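Rnh (Ribonuclease H) (Chlorobaculum tepidum, PDB 3H08) probably acts as a magnesium-dependent endonuclease that cuts the RNA strand of RNA-DNA hybrids, leaving 5'-phosphomonoester ends. Local coordinates at residues E48-A51 and A52-L56; P40-N44 and N45-L49; W105-I108 and L109-T112. The protein carries 3 engineered substitutions. All coordinates share one frame; numbering follows the deposited sequence. Where two conformers were deposited one is given.

Contact 1: E48-A51 and A52-L56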
# COMPACT_ATOMS: atom_id res chain seq x y z
N GLU A 48 -4.49 0.97 -3.87
CA GLU A 48 -4.21 0.19 -2.67
C GLU A 48 -2.79 -0.32 -2.67
O GLU A 48 -2.10 -0.24 -1.66
CB GLU A 48 -5.20 -0.97 -2.56
CG GLU A 48 -6.63 -0.49 -2.27
CD GLU A 48 -7.74 -1.55 -2.49
OE1 GLU A 48 -7.49 -2.77 -2.68
OE2 GLU A 48 -8.92 -1.13 -2.48
N LEU A 49 -2.34 -0.87 -3.81
CA LEU A 49 -0.95 -1.35 -3.90
C LEU A 49 0.01 -0.18 -3.88
O LEU A 49 1.05 -0.24 -3.22
CB LEU A 49 -0.74 -2.14 -5.16
CG LEU A 49 -1.49 -3.44 -5.33
CD1 LEU A 49 -0.93 -4.18 -6.53
CD2 LEU A 49 -1.36 -4.29 -4.13
N MET A 50 -0.31 0.86 -4.63
CA MET A 50 0.59 2.03 -4.71
C MET A 50 0.83 2.65 -3.34
O MET A 50 1.93 3.08 -3.01
CB MET A 50 0.05 3.06 -5.68
CG MET A 50 1.06 4.13 -5.98
SD MET A 50 2.41 3.51 -6.98
CE MET A 50 1.59 3.24 -8.54
N ALA A 51 -0.21 2.72 -2.52
CA ALA A 51 -0.02 3.28 -1.17
C ALA A 51 1.04 2.50 -0.38
O ALA A 51 1.86 3.08 0.29
CB ALA A 51 -1.28 3.32 -0.46
N ALA A 52 0.98 1.17 -0.45
CA ALA A 52 1.97 0.33 0.22
C ALA A 52 3.36 0.51 -0.39
O ALA A 52 4.35 0.60 0.33
CB ALA A 52 1.53 -1.09 0.18
N ILE A 53 3.45 0.53 -1.72
CA ILE A 53 4.74 0.76 -2.40
C ILE A 53 5.38 2.07 -1.98
O ILE A 53 6.54 2.10 -1.60
CB ILE A 53 4.55 0.74 -3.91
CG1 ILE A 53 4.24 -0.71 -4.36
CG2 ILE A 53 5.78 1.30 -4.63
CD1 ILE A 53 3.66 -0.82 -5.74
N LYS A 54 4.60 3.13 -2.03
CA LYS A 54 5.11 4.45 -1.72
C LYS A 54 5.47 4.54 -0.23
O LYS A 54 6.50 5.13 0.11
CB LYS A 54 4.08 5.49 -2.13
CG LYS A 54 3.84 5.58 -3.63
CD LYS A 54 5.02 6.16 -4.32
CE LYS A 54 4.69 6.44 -5.74
NZ LYS A 54 5.90 6.92 -6.44
N GLY A 55 4.65 3.96 0.65
CA GLY A 55 4.96 3.92 2.05
C GLY A 55 6.30 3.25 2.30
O GLY A 55 7.13 3.74 3.04
N LEU A 56 6.50 2.07 1.71
CA LEU A 56 7.76 1.36 1.88
C LEU A 56 8.93 2.11 1.25
O LEU A 56 10.03 2.10 1.80
CB LEU A 56 7.64 -0.07 1.36
CG LEU A 56 6.68 -0.97 2.16
CD1 LEU A 56 6.40 -2.24 1.38
CD2 LEU A 56 7.21 -1.30 3.53
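M50 and K54 run side by side and point the same way, one turn apart on helix 44-57. The sulfur of M50 reaches the far methylene of K54, SD to CE 3.9 Å, and CG of the one meets CG of the other at the same separation. With CG of M50 anti to its own nitrogen (chi1 -169°), the thioether chain then bends twice and is laid along the lysine, whose ammonium group forms a long, weak ion pair with E57.

Beneath this pair the main-chain groups are satisfied by i to i+4 bonds. I53 N donates to L49 O at 2.9 Å and K54 N to M50 O at 2.8 Å, both nearly straight. G55 N gives its hydrogen to A51 O at 2.9 Å, arriving 30° off the carbonyl plane. Aliphatic groups crowd these same oxygens: CG1 of I53 stands 3.4 Å from L49 O, and CG of K54 lies still closer to M50 O.

E48 points away from the following turn at its CB; its OE1 is hydrogen-bonded to S71 OG, and the side chain lies about 3 Å from a bound magnesium ion. L49 and I53 meanwhile pack on helix 102-114, and A52 touches L67 of the sheet. A regular alpha-helix that carries a metal-site glutamate on one face and buries another is characteristic of the RNase H fold.

Contact 2: P40-N44 and N45-L49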
# COMPACT_ATOMS: atom_id res chain seq x y z
N PRO A 40 -4.29 9.96 -12.61
CA PRO A 40 -5.46 10.42 -13.33
C PRO A 40 -6.39 9.34 -13.86
O PRO A 40 -7.53 9.65 -14.23
CB PRO A 40 -4.85 11.19 -14.51
CG PRO A 40 -3.56 10.60 -14.75
CD PRO A 40 -3.06 10.23 -13.37
N ALA A 41 -5.91 8.11 -13.96
CA ALA A 41 -6.75 7.03 -14.50
C ALA A 41 -6.26 5.71 -13.97
O ALA A 41 -5.24 5.20 -14.39
CB ALA A 41 -6.76 7.06 -16.04
N THR A 42 -7.01 5.18 -13.02
CA THR A 42 -6.55 4.05 -12.21
C THR A 42 -7.75 3.32 -11.60
O THR A 42 -8.93 3.68 -11.84
CB THR A 42 -5.55 4.52 -11.15
OG1 THR A 42 -4.87 3.40 -10.57
CG2 THR A 42 -6.23 5.35 -10.06
N THR A 43 -7.44 2.28 -10.85
CA THR A 43 -8.41 1.47 -10.16
C THR A 43 -8.15 1.49 -8.65
O THR A 43 -7.05 1.85 -8.19
CB THR A 43 -8.35 0.02 -10.63
OG1 THR A 43 -7.15 -0.59 -10.14
CG2 THR A 43 -8.36 -0.05 -12.16
N ASN A 44 -9.16 1.10 -7.88
CA ASN A 44 -8.98 0.97 -6.44
C ASN A 44 -7.83 0.03 -6.07
O ASN A 44 -7.02 0.33 -5.20
CB ASN A 44 -10.27 0.48 -5.78
CG ASN A 44 -11.32 1.56 -5.71
OD1 ASN A 44 -11.21 2.49 -4.92
ND2 ASN A 44 -12.33 1.45 -6.55
N ASN A 45 -7.78 -1.14 -6.71
CA ASN A 45 -6.70 -2.08 -6.44
C ASN A 45 -5.33 -1.50 -6.69
O ASN A 45 -4.42 -1.70 -5.91
CB ASN A 45 -6.88 -3.35 -7.26
CG ASN A 45 -7.96 -4.27 -6.71
OD1 ASN A 45 -8.44 -4.09 -5.58
ND2 ASN A 45 -8.30 -5.29 -7.47
N ARG A 46 -5.16 -0.79 -7.79
CA ARG A 46 -3.86 -0.17 -8.06
C ARG A 46 -3.48 0.86 -7.03
O ARG A 46 -2.30 0.94 -6.60
CB ARG A 46 -3.81 0.42 -9.47
CG ARG A 46 -3.63 -0.62 -10.53
CD ARG A 46 -3.30 -0.02 -11.91
NE ARG A 46 -1.98 0.59 -11.99
CZ ARG A 46 -0.86 -0.05 -12.29
NH1 ARG A 46 -0.84 -1.36 -12.48
NH2 ARG A 46 0.29 0.64 -12.37
N MET A 47 -4.45 1.66 -6.59
CA MET A 47 -4.13 2.68 -5.58
C MET A 47 -3.82 2.06 -4.20
O MET A 47 -3.00 2.56 -3.48
CB MET A 47 -5.22 3.71 -5.46
CG MET A 47 -5.37 4.60 -6.67
SD MET A 47 -3.95 5.70 -6.98
CE MET A 47 -2.95 4.69 -8.02
N GLU A 48 -4.49 0.97 -3.87
CA GLU A 48 -4.21 0.19 -2.67
C GLU A 48 -2.79 -0.32 -2.67
O GLU A 48 -2.10 -0.24 -1.66
CB GLU A 48 -5.20 -0.97 -2.56
CG GLU A 48 -6.63 -0.49 -2.27
CD GLU A 48 -7.74 -1.55 -2.49
OE1 GLU A 48 -7.49 -2.77 -2.68
OE2 GLU A 48 -8.92 -1.13 -2.48
N LEU A 49 -2.34 -0.87 -3.81
CA LEU A 49 -0.95 -1.35 -3.90
C LEU A 49 0.01 -0.18 -3.88
O LEU A 49 1.05 -0.24 -3.22
CB LEU A 49 -0.74 -2.14 -5.16
CG LEU A 49 -1.49 -3.44 -5.33
CD1 LEU A 49 -0.93 -4.18 -6.53
CD2 LEU A 49 -1.36 -4.29 -4.13
O HOH W 1 -2.63 3.37 -12.04
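T42 lies across both R46 and M47, its methyl meeting M47 and its hydroxyl meeting both. The methyl CG2 rests on the thioether, 3.6 Å from CG of M47, while the hydroxyl turns to the arginine, with OG1 3.3 Å from CB of R46. M47 bends at chi2 and chi3, which curls its terminal methyl back towards the same hydroxyl. A water joins the two polar ends: it lies 2.7 Å from T42 OG1 and, in the plane of the guanidinium at its edge, accepts from R46 NE at 2.9 Å. The far end of the guanidinium is held by a salt bridge from NH2 to D103, which links the start of this helix to helix 102-114.

T43 is turned differently. Its OG1 sits between the backbone nitrogen and the carbonyl carbon (chi1 71°), a position from which it accepts from R46 N at 3.1 Å with an N-H...O angle of 166°. The first helical turn is completed by M47 N on T43 O and by E48 N on N44 O, the latter 2.9 Å long. E48 extends beyond CG back past N44, bringing CG to 3.1 Å from N44 O. N44 OD1 takes a hydrogen bond from A13 N. This is a threonine N-cap, opening the helix that carries E48, a predicted magnesium ligand, into the RNase H active site.

Contact 3: W105-I108 and L109-T112; sequences WQEI and LKLT
T112 grips I108 twice on the tightly packed side of the helix, both times at the same carbonyl oxygen. T112 OG1 donates to I108 O at 2.8 Å, and T112 N donates to that oxygen at 3.0 Å; the two arrive from opposite faces of the carbonyl plane. One acceptor therefore holds both the backbone and the side chain of the threonine, whose hydroxyl is brought there by chi1 59°, which places it between the backbone nitrogen and the carbonyl carbon. L111 leans over the preceding turn as well, its CG 3.4 Å from E107 O, the oxygen that receives L111 N in the carbonyl plane. L109 follows the same pattern two residues earlier, donating its N to W105 O and setting CG 3.5 Å from that oxygen.

The solvent side is looser. Q106 and K110 are exposed there, and the bond from K110 N to Q106 O stretches to 3.2 Å, with the donor tilted 31° from the carbonyl plane. E107 bends at chi2 and crosses K110, bringing OE2 to 3.8 Å from CD of the lysine. The ammonium group stays 4.1 Å from that oxygen, NZ to OE2, beyond a salt bridge, so any attraction is probably modest. The other carboxylate oxygen, OE1, lies close to the like-charged E57.

Helix 102-114 is wedged between its neighbours: I108 faces helices 44-57 and 72-79, and L109 packs on helix 82-88. W105 meets Y73 and W86 edge-to-face and donates from NE1 to Y73 OH, tying three helices together; its own helix then leads into strand 116-121.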
# COMPACT_ATOMS: atom_id res chain seq x y z
N TRP A 105 3.17 -5.45 -8.38
CA TRP A 105 3.63 -6.61 -7.60
C TRP A 105 5.15 -6.78 -7.64
O TRP A 105 5.74 -7.18 -6.64
CB TRP A 105 2.93 -7.90 -8.02
CG TRP A 105 1.50 -7.91 -7.71
CD1 TRP A 105 0.47 -7.88 -8.60
CD2 TRP A 105 0.89 -7.87 -6.40
NE1 TRP A 105 -0.74 -7.89 -7.96
CE2 TRP A 105 -0.52 -7.87 -6.60
CE3 TRP A 105 1.38 -7.86 -5.10
CZ2 TRP A 105 -1.42 -7.87 -5.54
CZ3 TRP A 105 0.47 -7.89 -4.05
CH2 TRP A 105 -0.90 -7.86 -4.28
N GLN A 106 5.81 -6.47 -8.75
CA GLN A 106 7.27 -6.58 -8.83
C GLN A 106 7.93 -5.61 -7.88
O GLN A 106 8.99 -5.90 -7.32
CB GLN A 106 7.74 -6.33 -10.25
CG GLN A 106 7.51 -7.53 -11.13
CD GLN A 106 7.66 -7.25 -12.61
OE1 GLN A 106 7.82 -8.18 -13.38
NE2 GLN A 106 7.59 -5.98 -13.01
N GLU A 107 7.34 -4.44 -7.75
CA GLU A 107 7.86 -3.44 -6.83
C GLU A 107 7.71 -3.92 -5.39
O GLU A 107 8.63 -3.78 -4.60
CB GLU A 107 7.15 -2.10 -7.02
CG GLU A 107 7.67 -1.31 -8.15
CD GLU A 107 9.14 -0.98 -7.93
OE1 GLU A 107 9.46 -0.22 -6.98
OE2 GLU A 107 9.97 -1.53 -8.66
N ILE A 108 6.56 -4.50 -5.08
CA ILE A 108 6.30 -5.00 -3.74
C ILE A 108 7.23 -6.15 -3.40
O ILE A 108 7.66 -6.27 -2.25
CB ILE A 108 4.81 -5.42 -3.57
CG1 ILE A 108 3.92 -4.18 -3.66
CG2 ILE A 108 4.60 -6.16 -2.25
CD1 ILE A 108 2.43 -4.47 -3.82
N LEU A 109 7.56 -7.00 -4.38
CA LEU A 109 8.57 -8.04 -4.17
C LEU A 109 9.93 -7.45 -3.75
O LEU A 109 10.57 -7.95 -2.82
CB LEU A 109 8.72 -8.88 -5.43
CG LEU A 109 7.64 -9.90 -5.57
CD1 LEU A 109 7.71 -10.48 -6.99
CD2 LEU A 109 7.77 -11.00 -4.54
N LYS A 110 10.38 -6.42 -4.46
CA LYS A 110 11.63 -5.78 -4.15
C LYS A 110 11.63 -5.15 -2.75
O LYS A 110 12.57 -5.32 -1.97
CB LYS A 110 11.96 -4.74 -5.23
CG LYS A 110 12.29 -5.36 -6.59
CD LYS A 110 12.37 -4.26 -7.65
CE LYS A 110 13.66 -3.49 -7.48
NZ LYS A 110 13.93 -2.56 -8.64
N LEU A 111 10.56 -4.48 -2.43
CA LEU A 111 10.48 -3.73 -1.18
C LEU A 111 10.35 -4.64 0.02
O LEU A 111 10.74 -4.28 1.12
CB LEU A 111 9.31 -2.76 -1.25
CG LEU A 111 9.59 -1.61 -2.18
CD1 LEU A 111 8.31 -0.90 -2.59
CD2 LEU A 111 10.54 -0.62 -1.52
N THR A 112 9.75 -5.81 -0.17
CA THR A 112 9.63 -6.82 0.92
C THR A 112 10.85 -7.72 1.04
O THR A 112 10.88 -8.60 1.88
CB THR A 112 8.36 -7.63 0.80
OG1 THR A 112 8.28 -8.33 -0.46
CG2 THR A 112 7.12 -6.72 0.97

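Overall arrangement
Contacts 2 and 1 follow one another along the chain, sharing E48 and L49, with centres 10 Å apart: residues 40-49 start helix 44-57 after strand 31-39, and residues 48-56 carry it on through the middle of the molecule. Contact 3 comes later, on helix 102-114, its centre 10 Å from contact 1 and 16 Å from contact 2. The two helices pack directly, with L49 CD2 3.6 Å from W105 CH2 and I53 CG1 3.5 Å from I108 CG1. Helix 44-57 thus lies between the mixed five-stranded sheet and helix 102-114, its E48 turned to the magnesium ion and L49 to the hydrophobic helix interface.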